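Local coordinates for MutT/nudix family protein (Deinococcus radiodurans, PDB 2W4E) that probably hydrolyses ADP-ribose as a magnesium-dependent Nudix pyrophosphatase, this chain being the Nudix-domain part of the N-terminally truncated protein, at residues A62-P68 with L86-T92. Residues are numbered along the deposited sequence.
Sequences AASEWVP and LLALGVT
Two antiparallel strands pair edge to edge within the Nudix domain. Strands 65-68 and 86-89 run at 162°, their axes 4.6 Å apart. Val67 and Leu87 form a hydrogen-bonded pair, with Val67 N to Leu87 O and Leu87 N to Val67 O both 2.8 Å. Leu89 N donates to Glu65 O at 2.8 Å. Ser64 and Glu65 both face Leu89 in a classic beta bulge. Leu89 O accepts Ser64 N at 2.9 Å and, weakly, Glu65 N at 3.4 Å. Gly90 turns the corner with positive phi (61°); a CB there would clash with Ser64 OG. Pairing then resumes, Ala62 N to Thr92 O at 3.1 Å and Thr92 N to Ala62 O at 3.0 Å.

Trp66 is m with chi2 92°, which lays its six-membered ring over Ala88. Ala88 CB makes a CH-pi contact over the face of the Trp66 six-membered ring, 3.9 Å from its centroid. Leu86 CB, placed by the backbone, lies at the ring edge, 4.0 Å from Trp66 CE3. On the opposite face of the sheet, Val67 (t) and Leu89 (m) bring Val67 CG2 to 3.8 Å from Leu89 CD1. Glu65, t at chi1 and chi2, extends to a salt bridge with Arg142.

Strand 6-14 flanks 82-93 in parallel. Helix 47-59 packs on Ala63 and Trp66, while helix 126-141 packs on Val67, Leu87 and Leu89, giving the Nudix alpha-beta-alpha sandwich.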
ATOM      1  N   ALA A  62      12.547 -20.896  -3.388  1.00 24.30           N
ATOM      2  CA  ALA A  62      11.349 -21.718  -3.639  1.00 22.52           C
ATOM      3  C   ALA A  62      10.524 -21.746  -2.363  1.00 22.15           C
ATOM      4  O   ALA A  62      11.073 -21.679  -1.286  1.00 22.01           O
ATOM      5  CB  ALA A  62      11.752 -23.131  -4.013  1.00 24.53           C
ATOM      6  N   ALA A  63       9.211 -21.879  -2.468  1.00 21.35           N
ATOM      7  CA  ALA A  63       8.335 -21.771  -1.298  1.00 22.31           C
ATOM      8  C   ALA A  63       7.605 -23.091  -1.029  1.00 22.48           C
ATOM      9  O   ALA A  63       7.229 -23.779  -1.968  1.00 23.01           O
ATOM     10  CB  ALA A  63       7.292 -20.705  -1.540  1.00 21.41           C
ATOM     11  N   SER A  64       7.365 -23.405   0.236  1.00 20.90           N
ATOM     12  CA  SER A  64       6.572 -24.583   0.617  1.00 21.48           C
ATOM     13  C   SER A  64       5.085 -24.332   0.507  1.00 21.03           C
ATOM     14  O   SER A  64       4.307 -25.265   0.195  1.00 20.20           O
ATOM     15  CB  SER A  64       6.934 -25.006   2.060  1.00 21.23           C
ATOM     16  OG  SER A  64       6.205 -24.244   2.990  1.00 22.79           O
ATOM     17  N   GLU A  65       4.665 -23.078   0.750  1.00 20.54           N
ATOM     18  CA  GLU A  65       3.219 -22.706   0.783  1.00 21.34           C
ATOM     19  C   GLU A  65       3.022 -21.268   0.251  1.00 22.41           C
ATOM     20  O   GLU A  65       3.864 -20.389   0.494  1.00 21.80           O
ATOM     21  CB  GLU A  65       2.634 -22.792   2.206  1.00 21.84           C
ATOM     22  CG  GLU A  65       1.126 -22.477   2.298  1.00 21.06           C
ATOM     23  CD  GLU A  65       0.590 -22.372   3.704  1.00 25.39           C
ATOM     24  OE1 GLU A  65       1.318 -22.671   4.670  1.00 26.35           O
ATOM     25  OE2 GLU A  65      -0.594 -22.017   3.880  1.00 25.47           O
ATOM     26  N   TRP A  66       1.917 -21.041  -0.448  1.00 24.02           N
ATOM     27  CA  TRP A  66       1.578 -19.725  -1.022  1.00 24.69           C
ATOM     28  C   TRP A  66       0.246 -19.258  -0.467  1.00 23.84           C
ATOM     29  O   TRP A  66      -0.710 -20.020  -0.451  1.00 25.01           O
ATOM     30  CB  TRP A  66       1.462 -19.825  -2.557  1.00 24.50           C
ATOM     31  CG  TRP A  66       2.764 -20.049  -3.250  1.00 26.68           C
ATOM     32  CD1 TRP A  66       3.333 -21.248  -3.587  1.00 26.39           C
ATOM     33  CD2 TRP A  66       3.674 -19.035  -3.677  1.00 25.78           C
ATOM     34  NE1 TRP A  66       4.546 -21.027  -4.198  1.00 29.55           N
ATOM     35  CE2 TRP A  66       4.778 -19.682  -4.261  1.00 25.78           C
ATOM     36  CE3 TRP A  66       3.675 -17.640  -3.588  1.00 25.89           C
ATOM     37  CZ2 TRP A  66       5.858 -18.985  -4.801  1.00 26.41           C
ATOM     38  CZ3 TRP A  66       4.753 -16.937  -4.158  1.00 26.62           C
ATOM     39  CH2 TRP A  66       5.827 -17.613  -4.740  1.00 23.92           C
ATOM     40  N   VAL A  67       0.170 -18.018  -0.008  1.00 23.31           N
ATOM     41  CA  VAL A  67      -1.079 -17.445   0.525  1.00 22.90           C
ATOM     42  C   VAL A  67      -1.378 -16.170  -0.295  1.00 24.24           C
ATOM     43  O   VAL A  67      -0.625 -15.179  -0.203  1.00 21.81           O
ATOM     44  CB  VAL A  67      -0.982 -17.086   2.035  1.00 23.03           C
ATOM     45  CG1 VAL A  67      -2.333 -16.466   2.571  1.00 20.50           C
ATOM     46  CG2 VAL A  67      -0.609 -18.322   2.874  1.00 24.72           C
ATOM     47  N   PRO A  68      -2.444 -16.199  -1.138  1.00 25.35           N
ATOM     48  CA  PRO A  68      -2.746 -15.011  -1.937  1.00 25.21           C
ATOM     49  C   PRO A  68      -3.311 -13.909  -1.072  1.00 24.23           C
ATOM     50  O   PRO A  68      -4.018 -14.175  -0.121  1.00 24.03           O
ATOM     51  CB  PRO A  68      -3.830 -15.497  -2.954  1.00 26.42           C
ATOM     52  CG  PRO A  68      -3.818 -16.990  -2.895  1.00 26.95           C
ATOM     53  CD  PRO A  68      -3.343 -17.327  -1.460  1.00 27.02           C
ATOM     54  N   LEU A  86       1.365 -11.842  -2.970  1.00 20.91           N
ATOM     55  CA  LEU A  86       1.304 -13.142  -2.297  1.00 21.23           C
ATOM     56  C   LEU A  86       2.315 -13.241  -1.149  1.00 20.19           C
ATOM     57  O   LEU A  86       3.469 -12.738  -1.251  1.00 20.78           O
ATOM     58  CB  LEU A  86       1.468 -14.338  -3.269  1.00 21.36           C
ATOM     59  CG  LEU A  86       0.331 -14.515  -4.321  1.00 23.51           C
ATOM     60  CD1 LEU A  86       0.754 -13.897  -5.601  1.00 25.92           C
ATOM     61  CD2 LEU A  86      -0.061 -16.001  -4.555  1.00 26.74           C
ATOM     62  N   LEU A  87       1.894 -13.920  -0.094  1.00 18.32           N
ATOM     63  CA  LEU A  87       2.817 -14.351   0.953  1.00 18.32           C
ATOM     64  C   LEU A  87       3.367 -15.773   0.657  1.00 18.28           C
ATOM     65  O   LEU A  87       2.596 -16.749   0.559  1.00 18.89           O
ATOM     66  CB  LEU A  87       2.088 -14.342   2.273  1.00 17.60           C
ATOM     67  CG  LEU A  87       2.835 -14.934   3.471  1.00 18.03           C
ATOM     68  CD1 LEU A  87       4.139 -14.098   3.779  1.00 14.19           C
ATOM     69  CD2 LEU A  87       1.901 -14.932   4.674  1.00 16.01           C
ATOM     70  N   ALA A  88       4.680 -15.889   0.522  1.00 19.24           N
ATOM     71  CA  ALA A  88       5.326 -17.207   0.333  1.00 19.08           C
ATOM     72  C   ALA A  88       6.000 -17.670   1.655  1.00 20.27           C
ATOM     73  O   ALA A  88       6.797 -16.937   2.265  1.00 18.70           O
ATOM     74  CB  ALA A  88       6.338 -17.146  -0.834  1.00 19.99           C
ATOM     75  N   LEU A  89       5.670 -18.884   2.100  1.00 19.52           N
ATOM     76  CA  LEU A  89       6.193 -19.392   3.383  1.00 20.81           C
ATOM     77  C   LEU A  89       7.124 -20.563   3.151  1.00 21.63           C
ATOM     78  O   LEU A  89       7.154 -21.149   2.038  1.00 21.31           O
ATOM     79  CB  LEU A  89       5.026 -19.793   4.314  1.00 20.89           C
ATOM     80  CG  LEU A  89       4.153 -18.530   4.481  1.00 23.50           C
ATOM     81  CD1 LEU A  89       2.705 -18.824   4.700  1.00 27.96           C
ATOM     82  CD2 LEU A  89       4.705 -17.546   5.563  1.00 23.42           C
ATOM     83  N   GLY A  90       7.884 -20.920   4.183  1.00 21.48           N
ATOM     84  CA  GLY A  90       8.796 -22.071   4.046  1.00 22.49           C
ATOM     85  C   GLY A  90       9.840 -21.893   2.953  1.00 22.90           C
ATOM     86  O   GLY A  90      10.293 -22.871   2.356  1.00 22.32           O
ATOM     87  N   VAL A  91      10.269 -20.651   2.709  1.00 23.42           N
ATOM     88  CA  VAL A  91      11.160 -20.358   1.594  1.00 22.69           C
ATOM     89  C   VAL A  91      12.611 -20.812   1.847  1.00 24.16           C
ATOM     90  O   VAL A  91      13.167 -20.597   2.927  1.00 22.06           O
ATOM     91  CB  VAL A  91      11.134 -18.838   1.216  1.00 23.71           C
ATOM     92  CG1 VAL A  91      12.053 -18.589   0.014  1.00 24.01           C
ATOM     93  CG2 VAL A  91       9.661 -18.392   0.911  1.00 20.69           C
ATOM     94  N   THR A  92      13.168 -21.527   0.874  1.00 23.74           N
ATOM     95  CA  THR A  92      14.574 -21.950   0.901  1.00 25.42           C
ATOM     96  C   THR A  92      15.327 -21.159  -0.169  1.00 26.40           C
ATOM     97  O   THR A  92      14.726 -20.788  -1.161  1.00 26.48           O
ATOM     98  CB  THR A  92      14.727 -23.490   0.587  1.00 25.54           C
ATOM     99  OG1 THR A  92      14.030 -23.799  -0.608  1.00 24.94           O
ATOM    100  CG2 THR A  92      14.140 -24.343   1.715  1.00 24.10           C
TER